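Local coordinates for protein 5'-tyrosyl-DNA phosphodiesterase (Caenorhabditis elegans, PDB 4FVA) that binds a magnesium ion and belongs to the endonuclease/exonuclease/phosphatase family, with a DNase I-like fold of two packed beta sheets, at residues 18-23 with 245-250; 104-109 with 126-131; 168-173 with 215-220. All blocks are in the same frame, centred on the assembly; numbering follows the deposited sequence.

Contact 1 of 3, residues 18-23 with 245-250; sequences SWNIDG and SDHWAI. With MG (magnesium ion), chain F.
Asn20 and His247 are laid against each other by unlike torsions: CG of Asn20 stands anti to its backbone N (chi1 175°), CG of His247 anti to its carbonyl carbon (chi1 -69°). Amide and imidazole planes end only 5° apart, with Asn20 CB over the ring face. Outside partners fix both groups, Asp216 hydrogen-bonded to His247 ND1 while Asp165 and Glu52 share Asn20 ND2. Ser18 and Ile250 form an antiparallel hydrogen-bonded pair where the central strands 13-20 and 249-255 meet. Next to it, Trp19 NE1 donates to His247 O at 2.9 Å, in the indole plane yet from above the carbonyl plane. Ala249 CB presses on one indole face, 3.4 Å from Trp19 CD2, and Ile21 CG2 lies over the opposite face. At the end of strand 13-20, Ser245 OG donates to Asn20 O across a short 2.5 Å and accepts from His247 N at 3.0 Å, an ST turn; Asn20 OD1 accepts from Asp22 N at 2.9 Å, an Asx turn. Asp22 OD1 binds the magnesium ion at 2.4 Å, alongside Glu52. Asp22 OD2 and Asp246 OD1, two acceptors, lie 3.3 Å apart; the magnesium ion, with its water beside Asp246 OD1, probably offsets their repulsion.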
loop_
_atom_site.group_PDB
_atom_site.type_symbol
_atom_site.label_atom_id
_atom_site.label_comp_id
_atom_site.label_asym_id
_atom_site.label_seq_id
_atom_site.Cartn_x
_atom_site.Cartn_y
_atom_site.Cartn_z
ATOM N N SER A 18 3.374 -2.522 -0.782
ATOM C CA SER A 18 2.689 -1.466 -0.024
ATOM C C SER A 18 3.224 -1.409 1.400
ATOM O O SER A 18 3.430 -2.458 2.030
ATOM C CB SER A 18 1.180 -1.695 -0.007
ATOM O OG SER A 18 0.524 -0.681 0.740
ATOM N N TRP A 19 3.426 -0.199 1.919
ATOM C CA TRP A 19 4.089 -0.045 3.211
ATOM C C TRP A 19 3.693 1.237 3.919
ATOM O O TRP A 19 3.855 2.337 3.380
ATOM C CB TRP A 19 5.607 -0.050 3.006
ATOM C CG TRP A 19 6.414 -0.500 4.185
ATOM C CD1 TRP A 19 5.956 -0.808 5.451
ATOM C CD2 TRP A 19 7.833 -0.713 4.209
ATOM N NE1 TRP A 19 7.006 -1.195 6.244
ATOM C CE2 TRP A 19 8.167 -1.154 5.510
ATOM C CE3 TRP A 19 8.850 -0.582 3.255
ATOM C CZ2 TRP A 19 9.482 -1.476 5.877
ATOM C CZ3 TRP A 19 10.159 -0.895 3.620
ATOM C CH2 TRP A 19 10.461 -1.337 4.928
ATOM N N ASN A 20 3.170 1.087 5.131
ATOM C CA ASN A 20 2.996 2.233 6.007
ATOM C C ASN A 20 4.332 2.430 6.689
ATOM O O ASN A 20 4.756 1.573 7.475
ATOM C CB ASN A 20 1.867 1.988 7.011
ATOM C CG ASN A 20 1.726 3.112 8.018
ATOM O OD1 ASN A 20 2.715 3.735 8.403
ATOM N ND2 ASN A 20 0.490 3.385 8.439
ATOM N N ILE A 21 5.009 3.532 6.373
ATOM C CA ILE A 21 6.388 3.701 6.836
ATOM C C ILE A 21 6.526 4.471 8.163
ATOM O O ILE A 21 7.638 4.808 8.600
ATOM C CB ILE A 21 7.298 4.292 5.740
ATOM C CG1 ILE A 21 6.873 5.705 5.358
ATOM C CG2 ILE A 21 7.342 3.331 4.493
ATOM C CD1 ILE A 21 7.762 6.341 4.311
ATOM N N ASP A 22 5.395 4.726 8.813
ATOM C CA ASP A 22 5.439 5.252 10.176
ATOM C C ASP A 22 6.246 6.543 10.230
ATOM O O ASP A 22 7.066 6.734 11.133
ATOM C CB ASP A 22 6.062 4.197 11.095
ATOM C CG ASP A 22 5.762 4.425 12.572
ATOM O OD1 ASP A 22 4.882 5.248 12.887
ATOM O OD2 ASP A 22 6.412 3.760 13.415
ATOM N N GLY A 23 6.000 7.436 9.276
ATOM C CA GLY A 23 6.657 8.737 9.280
ATOM C C GLY A 23 6.271 9.622 10.461
ATOM O O GLY A 23 6.983 10.581 10.794
ATOM N N SER A 245 9.639 0.324 10.282
ATOM C CA SER A 245 8.282 0.779 10.567
ATOM C C SER A 245 7.633 -0.148 11.577
ATOM O O SER A 245 8.093 -1.265 11.762
ATOM C CB SER A 245 7.458 0.791 9.272
ATOM O OG SER A 245 6.095 1.083 9.533
ATOM N N ASP A 246 6.550 0.297 12.205
ATOM C CA ASP A 246 5.774 -0.592 13.065
ATOM C C ASP A 246 4.898 -1.533 12.235
ATOM O O ASP A 246 4.261 -2.436 12.794
ATOM C CB ASP A 246 4.940 0.185 14.096
ATOM C CG ASP A 246 3.883 1.057 13.456
ATOM O OD1 ASP A 246 4.134 1.628 12.368
ATOM O OD2 ASP A 246 2.786 1.172 14.043
ATOM N N HIS A 247 4.842 -1.295 10.919
ATOM C CA HIS A 247 4.198 -2.218 9.959
ATOM C C HIS A 247 5.232 -3.013 9.139
ATOM O O HIS A 247 6.286 -2.487 8.789
ATOM C CB HIS A 247 3.321 -1.466 8.940
ATOM C CG HIS A 247 2.088 -0.841 9.518
ATOM N ND1 HIS A 247 0.818 -1.271 9.197
ATOM C CD2 HIS A 247 1.928 0.211 10.360
ATOM C CE1 HIS A 247 -0.072 -0.533 9.838
ATOM N NE2 HIS A 247 0.576 0.374 10.549
ATOM N N TRP A 248 4.908 -4.262 8.804
ATOM C CA TRP A 248 5.658 -4.978 7.783
ATOM C C TRP A 248 5.176 -4.473 6.427
ATOM O O TRP A 248 4.034 -4.030 6.300
ATOM C CB TRP A 248 5.418 -6.487 7.856
ATOM C CG TRP A 248 5.628 -7.121 9.209
ATOM C CD1 TRP A 248 4.883 -8.125 9.773
ATOM C CD2 TRP A 248 6.651 -6.801 10.162
ATOM N NE1 TRP A 248 5.388 -8.453 11.010
ATOM C CE2 TRP A 248 6.471 -7.656 11.273
ATOM C CE3 TRP A 248 7.705 -5.883 10.179
ATOM C CZ2 TRP A 248 7.301 -7.606 12.398
ATOM C CZ3 TRP A 248 8.534 -5.836 11.302
ATOM C CH2 TRP A 248 8.324 -6.689 12.390
ATOM N N ALA A 249 6.023 -4.546 5.410
ATOM C CA ALA A 249 5.559 -4.226 4.065
ATOM C C ALA A 249 4.903 -5.465 3.460
ATOM O O ALA A 249 5.281 -6.586 3.791
ATOM C CB ALA A 249 6.726 -3.753 3.189
ATOM N N ILE A 250 3.910 -5.274 2.603
ATOM C CA ILE A 250 3.392 -6.388 1.830
ATOM C C ILE A 250 3.936 -6.287 0.413
ATOM O O ILE A 250 4.162 -5.190 -0.099
ATOM C CB ILE A 250 1.844 -6.510 1.851
ATOM C CG1 ILE A 250 1.166 -5.277 1.263
ATOM C CG2 ILE A 250 1.341 -6.764 3.282
ATOM C CD1 ILE A 250 -0.357 -5.414 1.229
HETATM MG MG MG F . 2.549 5.634 12.810
HETATM O O HOH W 1 2.456 -1.697 5.700
HETATM O O HOH W 2 2.728 3.594 11.374
HETATM O O HOH W 3 2.747 7.030 14.939
#

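Contact 2 of 3, residues 104-109 with 126-131. With EDO (1,2-ethanediol), chain I.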
loop_
_atom_site.group_PDB
_atom_site.type_symbol
_atom_site.label_atom_id
_atom_site.label_comp_id
_atom_site.label_asym_id
_atom_site.label_seq_id
_atom_site.Cartn_x
_atom_site.Cartn_y
_atom_site.Cartn_z
ATOM N N MET A 104 -8.745 13.041 9.280
ATOM C CA MET A 104 -7.315 12.730 9.266
ATOM C C MET A 104 -6.637 12.954 7.894
ATOM O O MET A 104 -5.600 12.344 7.583
ATOM C CB MET A 104 -7.111 11.292 9.763
ATOM C CG MET A 104 -7.629 11.055 11.175
ATOM S SD MET A 104 -7.444 9.336 11.710
ATOM C CE MET A 104 -8.528 9.314 13.145
ATOM N N TYR A 105 -7.230 13.840 7.094
ATOM C CA TYR A 105 -6.726 14.226 5.767
ATOM C C TYR A 105 -6.552 13.019 4.848
ATOM O O TYR A 105 -5.663 13.024 3.984
ATOM C CB TYR A 105 -5.375 14.954 5.845
ATOM C CG TYR A 105 -5.226 15.913 6.999
ATOM C CD1 TYR A 105 -6.015 17.055 7.102
ATOM C CD2 TYR A 105 -4.264 15.687 7.977
ATOM C CE1 TYR A 105 -5.863 17.932 8.169
ATOM C CE2 TYR A 105 -4.104 16.552 9.046
ATOM C CZ TYR A 105 -4.901 17.674 9.137
ATOM O OH TYR A 105 -4.732 18.535 10.202
ATOM N N ARG A 106 -7.370 11.986 5.038
ATOM C CA ARG A 106 -7.197 10.755 4.279
ATOM C C ARG A 106 -7.795 10.882 2.890
ATOM O O ARG A 106 -8.803 11.583 2.689
ATOM C CB ARG A 106 -7.779 9.560 5.041
ATOM C CG ARG A 106 -7.201 9.397 6.451
ATOM C CD ARG A 106 -5.661 9.297 6.455
ATOM N NE ARG A 106 -5.132 9.329 7.824
ATOM C CZ ARG A 106 -5.118 8.275 8.633
ATOM N NH1 ARG A 106 -5.590 7.113 8.195
ATOM N NH2 ARG A 106 -4.633 8.375 9.873
ATOM N N THR A 107 -7.186 10.172 1.936
ATOM C CA THR A 107 -7.479 10.356 0.531
ATOM C C THR A 107 -7.469 9.020 -0.196
ATOM O O THR A 107 -6.877 8.037 0.272
ATOM C CB THR A 107 -6.395 11.242 -0.136
ATOM O OG1 THR A 107 -5.104 10.637 0.080
ATOM C CG2 THR A 107 -6.386 12.661 0.467
ATOM N N LEU A 108 -8.095 8.995 -1.362
ATOM C CA LEU A 108 -7.907 7.877 -2.280
ATOM C C LEU A 108 -7.053 8.434 -3.392
ATOM O O LEU A 108 -7.492 9.307 -4.150
ATOM C CB LEU A 108 -9.247 7.379 -2.816
ATOM C CG LEU A 108 -9.209 6.211 -3.801
ATOM C CD1 LEU A 108 -8.464 5.051 -3.181
ATOM C CD2 LEU A 108 -10.640 5.793 -4.143
ATOM N N GLN A 109 -5.820 7.948 -3.466
ATOM C CA GLN A 109 -4.855 8.420 -4.460
ATOM C C GLN A 109 -4.900 7.486 -5.657
ATOM O O GLN A 109 -4.647 6.285 -5.520
ATOM C CB GLN A 109 -3.440 8.455 -3.866
ATOM C CG GLN A 109 -2.356 8.953 -4.840
ATOM C CD GLN A 109 -0.973 8.916 -4.233
ATOM O OE1 GLN A 109 -0.727 8.155 -3.290
ATOM N NE2 GLN A 109 -0.053 9.725 -4.772
ATOM N N HIS A 126 -5.010 5.252 2.875
ATOM C CA HIS A 126 -4.728 4.989 4.273
ATOM C C HIS A 126 -6.038 5.259 5.005
ATOM O O HIS A 126 -6.324 6.409 5.331
ATOM C CB HIS A 126 -3.642 5.950 4.763
ATOM C CG HIS A 126 -3.238 5.745 6.192
ATOM N ND1 HIS A 126 -2.399 6.611 6.855
ATOM C CD2 HIS A 126 -3.578 4.781 7.087
ATOM C CE1 HIS A 126 -2.227 6.188 8.101
ATOM N NE2 HIS A 126 -2.926 5.081 8.265
ATOM N N LEU A 127 -6.840 4.221 5.253
ATOM C CA LEU A 127 -8.189 4.449 5.790
ATOM C C LEU A 127 -8.187 4.911 7.250
ATOM O O LEU A 127 -7.221 4.672 7.984
ATOM C CB LEU A 127 -9.066 3.204 5.617
ATOM C CG LEU A 127 -9.246 2.752 4.161
ATOM C CD1 LEU A 127 -10.295 1.631 4.061
ATOM C CD2 LEU A 127 -9.593 3.943 3.267
ATOM N N GLU A 128 -9.270 5.569 7.671
ATOM C CA GLU A 128 -9.345 6.152 9.009
ATOM C C GLU A 128 -8.830 5.199 10.089
ATOM O O GLU A 128 -9.105 3.995 10.074
ATOM C CB GLU A 128 -10.777 6.612 9.327
ATOM C CG GLU A 128 -10.865 7.874 10.201
ATOM C CD GLU A 128 -10.621 9.166 9.426
ATOM O OE1 GLU A 128 -10.372 9.114 8.194
ATOM O OE2 GLU A 128 -10.692 10.248 10.044
ATOM N N SER A 129 -8.053 5.750 11.015
ATOM C CA SER A 129 -7.350 4.970 12.036
ATOM C C SER A 129 -8.184 4.791 13.322
ATOM O O SER A 129 -9.043 5.630 13.640
ATOM C CB SER A 129 -6.019 5.655 12.371
ATOM O OG SER A 129 -5.259 5.950 11.199
ATOM N N THR A 130 -7.895 3.706 14.043
ATOM C CA THR A 130 -8.436 3.349 15.374
ATOM C C THR A 130 -9.822 2.725 15.380
ATOM O O THR A 130 -10.642 2.965 14.498
ATOM C CB THR A 130 -8.425 4.508 16.398
ATOM O OG1 THR A 130 -9.616 5.300 16.251
ATOM C CG2 THR A 130 -7.177 5.371 16.232
ATOM N N ARG A 131 -10.069 1.941 16.421
ATOM C CA ARG A 131 -11.339 1.270 16.629
ATOM C C ARG A 131 -12.505 2.245 16.591
ATOM O O ARG A 131 -13.547 1.947 16.016
ATOM C CB ARG A 131 -11.294 0.535 17.976
ATOM C CG ARG A 131 -12.598 -0.102 18.436
ATOM C CD ARG A 131 -13.165 -1.123 17.456
ATOM N NE ARG A 131 -14.388 -1.723 17.992
ATOM C CZ ARG A 131 -15.598 -1.169 17.922
ATOM N NH1 ARG A 131 -15.767 0.007 17.329
ATOM N NH2 ARG A 131 -16.644 -1.795 18.448
HETATM C C1 EDO I . -6.895 -0.037 17.275
HETATM O O1 EDO I . -7.449 0.750 18.340
HETATM C C2 EDO I . -5.956 -1.109 17.828
HETATM O O2 EDO I . -5.598 -0.797 19.182
HETATM O O HOH W 4 -4.815 8.404 2.553
#
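Arg106 folds over His126 at the open end of the beta hairpin made by strands 107-115 and 118-126, in the larger sheet of the DNase I-like fold. The tight part is a stack. A bend at chi2 (-55°) turns the arginine chain back, and its guanidinium lies flat on the imidazole, centres 3.7 Å apart and planes at 19°, with NH1 over the middle of the ring. Two bonds in the guanidinium plane fix its rotation: NH1 donates to His126 O at 3.0 Å, fairly straight at 163° but approaching from above the carbonyl plane, and NH2 donates to Ser129 OG at 2.8 Å while also bonding Tyr79. Ser129 OG and His126 NE2 both bond one oxygen of a malonate ion, probably from the crystallisation liquor, so the stacked pair lines a spot that can hold an anion. Where the hairpin strands part, a water accepts from Thr107 N at 3.0 Å and from His126 N at 3.2 Å.

The looser side is that of Met104, which is partly exposed and meets its neighbours by van der Waals packing, in contrast to the stack and bonds of Arg106. Glu128 spends its carboxylate on Ser102 and Gly103, not on Arg106. Extended beyond CG, Met104 runs obliquely past Glu128, with Met104 CG 3.4 Å from Glu128 OE2 and Met104 SD 3.7 Å from Ser129 N.

Contact 3 of 3, residues 168-173 with 215-220; sequences LRDEEV and FDRLYW
Arg217, Leu168 and Phe215 carry this contact, in which the loop following strand 159-163 folds over strand 212-221, the antiparallel neighbour of that strand in the larger sheet of the DNase I-like fold. Arg217 is extended from CG to NE, with NE held by the carbonyl of Arg214, and this presents the guanidinium face to Leu168, whose CB lies 3.9 Å from Arg217 NH2. The charged tip goes on to Asp170: Arg217 NH2 and Asp170 OD2 form a salt bridge at 3.3 Å, supplemented by a weak bond from Arg217 NH1 to Asp170 OD1. Carboxylate and guanidinium planes are 40° apart, evidence against a flat two-pronged pairing, and Asp170 is poorly ordered. Val173 CG2 packs 3.4 Å from Arg217 NH1. Phe215 turns a ring edge to the backbone, with CD1 3.4 Å from Leu168 O, while its CE1 sits over the guanidinium face of Arg169, 3.7 Å from Arg169 CZ; the planes, 53° apart, are not stacked. Glu172 OE1 accepts from Arg169 N at 3.0 Å, which holds the 3-10 turn 170-172 against Arg169, and is also paired with Arg137 of helix 134-154. Leu168, which touches Phe141 of the same helix, meets Tyr219 tip to tip, its CD1 4.1 Å from the tyrosine OH.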
loop_
_atom_site.group_PDB
_atom_site.type_symbol
_atom_site.label_atom_id
_atom_site.label_comp_id
_atom_site.label_asym_id
_atom_site.label_seq_id
_atom_site.Cartn_x
_atom_site.Cartn_y
_atom_site.Cartn_z
ATOM N N LEU A 168 -8.195 -2.412 8.701
ATOM C CA LEU A 168 -9.394 -3.244 8.785
ATOM C C LEU A 168 -9.319 -4.323 9.852
ATOM O O LEU A 168 -8.254 -4.904 10.098
ATOM C CB LEU A 168 -9.687 -3.921 7.431
ATOM C CG LEU A 168 -10.244 -3.090 6.264
ATOM C CD1 LEU A 168 -10.306 -3.908 4.953
ATOM C CD2 LEU A 168 -11.611 -2.488 6.598
ATOM N N ARG A 169 -10.452 -4.562 10.504
ATOM C CA ARG A 169 -10.702 -5.846 11.147
ATOM C C ARG A 169 -11.565 -6.600 10.123
ATOM O O ARG A 169 -12.372 -5.976 9.431
ATOM C CB ARG A 169 -11.442 -5.642 12.467
ATOM C CG ARG A 169 -11.458 -4.184 12.961
ATOM C CD ARG A 169 -10.175 -3.778 13.687
ATOM N NE ARG A 169 -9.652 -2.488 13.229
ATOM C CZ ARG A 169 -8.979 -1.627 13.995
ATOM N NH1 ARG A 169 -8.752 -1.906 15.273
ATOM N NH2 ARG A 169 -8.536 -0.476 13.485
ATOM N N ASP A 170 -11.394 -7.915 9.989
ATOM C CA ASP A 170 -12.086 -8.649 8.911
ATOM C C ASP A 170 -13.611 -8.462 8.841
ATOM O O ASP A 170 -14.190 -8.459 7.750
ATOM C CB ASP A 170 -11.736 -10.138 8.931
ATOM C CG ASP A 170 -10.556 -10.465 8.028
ATOM O OD1 ASP A 170 -10.763 -10.526 6.794
ATOM O OD2 ASP A 170 -9.432 -10.656 8.539
ATOM N N GLU A 171 -14.259 -8.334 9.993
ATOM C CA GLU A 171 -15.708 -8.166 10.031
ATOM C C GLU A 171 -16.130 -6.835 9.413
ATOM O O GLU A 171 -17.319 -6.595 9.198
ATOM C CB GLU A 171 -16.209 -8.249 11.469
ATOM C CG GLU A 171 -15.683 -7.141 12.368
ATOM C CD GLU A 171 -14.205 -7.304 12.688
ATOM O OE1 GLU A 171 -13.548 -8.171 12.070
ATOM O OE2 GLU A 171 -13.706 -6.573 13.570
ATOM N N GLU A 172 -15.163 -5.954 9.167
ATOM C CA GLU A 172 -15.453 -4.641 8.593
ATOM C C GLU A 172 -15.534 -4.645 7.060
ATOM O O GLU A 172 -16.049 -3.695 6.464
ATOM C CB GLU A 172 -14.428 -3.598 9.059
ATOM C CG GLU A 172 -14.474 -3.293 10.555
ATOM C CD GLU A 172 -13.367 -2.336 11.009
ATOM O OE1 GLU A 172 -12.316 -2.248 10.329
ATOM O OE2 GLU A 172 -13.552 -1.671 12.053
ATOM N N VAL A 173 -15.037 -5.706 6.423
ATOM C CA VAL A 173 -15.005 -5.778 4.955
ATOM C C VAL A 173 -16.407 -5.951 4.374
ATOM O O VAL A 173 -17.111 -6.906 4.710
ATOM C CB VAL A 173 -14.135 -6.951 4.458
ATOM C CG1 VAL A 173 -14.362 -7.193 2.968
ATOM C CG2 VAL A 173 -12.668 -6.693 4.760
ATOM N N PHE A 215 -3.872 -5.271 8.678
ATOM C CA PHE A 215 -4.287 -3.918 8.342
ATOM C C PHE A 215 -3.968 -3.589 6.890
ATOM O O PHE A 215 -4.683 -2.838 6.240
ATOM C CB PHE A 215 -3.565 -2.913 9.248
ATOM C CG PHE A 215 -4.146 -2.791 10.646
ATOM C CD1 PHE A 215 -5.467 -3.126 10.907
ATOM C CD2 PHE A 215 -3.356 -2.307 11.698
ATOM C CE1 PHE A 215 -5.993 -2.990 12.194
ATOM C CE2 PHE A 215 -3.874 -2.169 12.989
ATOM C CZ PHE A 215 -5.193 -2.513 13.233
ATOM N N ASP A 216 -2.863 -4.133 6.400
ATOM C CA ASP A 216 -2.373 -3.787 5.083
ATOM C C ASP A 216 -2.789 -4.844 4.069
ATOM O O ASP A 216 -2.507 -6.027 4.245
ATOM C CB ASP A 216 -0.857 -3.629 5.152
ATOM C CG ASP A 216 -0.439 -2.665 6.249
ATOM O OD1 ASP A 216 -0.486 -1.453 5.985
ATOM O OD2 ASP A 216 -0.098 -3.105 7.378
ATOM N N ARG A 217 -3.477 -4.421 3.015
ATOM C CA ARG A 217 -4.014 -5.377 2.051
ATOM C C ARG A 217 -3.921 -4.855 0.631
ATOM O O ARG A 217 -3.851 -3.646 0.400
ATOM C CB ARG A 217 -5.479 -5.707 2.368
ATOM C CG ARG A 217 -5.718 -6.178 3.806
ATOM C CD ARG A 217 -7.153 -6.647 4.016
ATOM N NE ARG A 217 -7.430 -6.919 5.434
ATOM C CZ ARG A 217 -8.532 -7.516 5.884
ATOM N NH1 ARG A 217 -9.474 -7.913 5.036
ATOM N NH2 ARG A 217 -8.692 -7.718 7.183
ATOM N N LEU A 218 -3.934 -5.785 -0.315
ATOM C CA LEU A 218 -3.944 -5.454 -1.730
ATOM C C LEU A 218 -5.029 -6.269 -2.414
ATOM O O LEU A 218 -5.064 -7.494 -2.288
ATOM C CB LEU A 218 -2.586 -5.778 -2.359
ATOM C CG LEU A 218 -1.580 -4.632 -2.266
ATOM C CD1 LEU A 218 -0.172 -5.092 -2.671
ATOM C CD2 LEU A 218 -2.060 -3.449 -3.132
ATOM N N TYR A 219 -5.912 -5.577 -3.124
ATOM C CA TYR A 219 -6.945 -6.222 -3.915
ATOM C C TYR A 219 -6.613 -5.989 -5.370
ATOM O O TYR A 219 -5.982 -4.975 -5.707
ATOM C CB TYR A 219 -8.320 -5.627 -3.599
ATOM C CG TYR A 219 -8.760 -5.831 -2.175
ATOM C CD1 TYR A 219 -8.448 -4.910 -1.191
ATOM C CD2 TYR A 219 -9.485 -6.958 -1.813
ATOM C CE1 TYR A 219 -8.845 -5.104 0.123
ATOM C CE2 TYR A 219 -9.889 -7.160 -0.510
ATOM C CZ TYR A 219 -9.565 -6.227 0.453
ATOM O OH TYR A 219 -9.969 -6.417 1.753
ATOM N N TRP A 220 -7.019 -6.913 -6.241
ATOM C CA TRP A 220 -6.862 -6.657 -7.670
ATOM C C TRP A 220 -7.954 -7.268 -8.538
ATOM O O TRP A 220 -8.657 -8.202 -8.138
ATOM C CB TRP A 220 -5.476 -7.091 -8.161
ATOM C CG TRP A 220 -5.423 -8.449 -8.799
ATOM C CD1 TRP A 220 -5.286 -8.720 -10.133
ATOM C CD2 TRP A 220 -5.474 -9.722 -8.133
ATOM N NE1 TRP A 220 -5.253 -10.082 -10.337
ATOM C CE2 TRP A 220 -5.365 -10.719 -9.129
ATOM C CE3 TRP A 220 -5.600 -10.114 -6.798
ATOM C CZ2 TRP A 220 -5.384 -12.091 -8.825
ATOM C CZ3 TRP A 220 -5.610 -11.473 -6.498
ATOM C CH2 TRP A 220 -5.505 -12.443 -7.506
#

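In the fold
Contact 1 is wholly buried and belongs to the six-stranded sheet, whereas contacts 2 and 3 reach the seven-stranded one; contact 2 is also mostly buried, with Met104 and Ser129 partly exposed, and contact 3 only partly buried. Their chemistry follows: contact 1 joins strand pairing to a metal site, contact 2 stacks a cationic group on an imidazole beside an anion, and contact 3 mixes apolar packing with a rim salt bridge. The sheets are tied together by His247 ND1, hydrogen-bonded to Asp216 OD2 of contact 3 at 2.7 Å, by Ile250 packing on Arg217 and Leu218, and by Asn20 packing near His126 of contact 2. Contacts 2 and 3 touch more loosely, Arg169 lying beside the 126-131 loop.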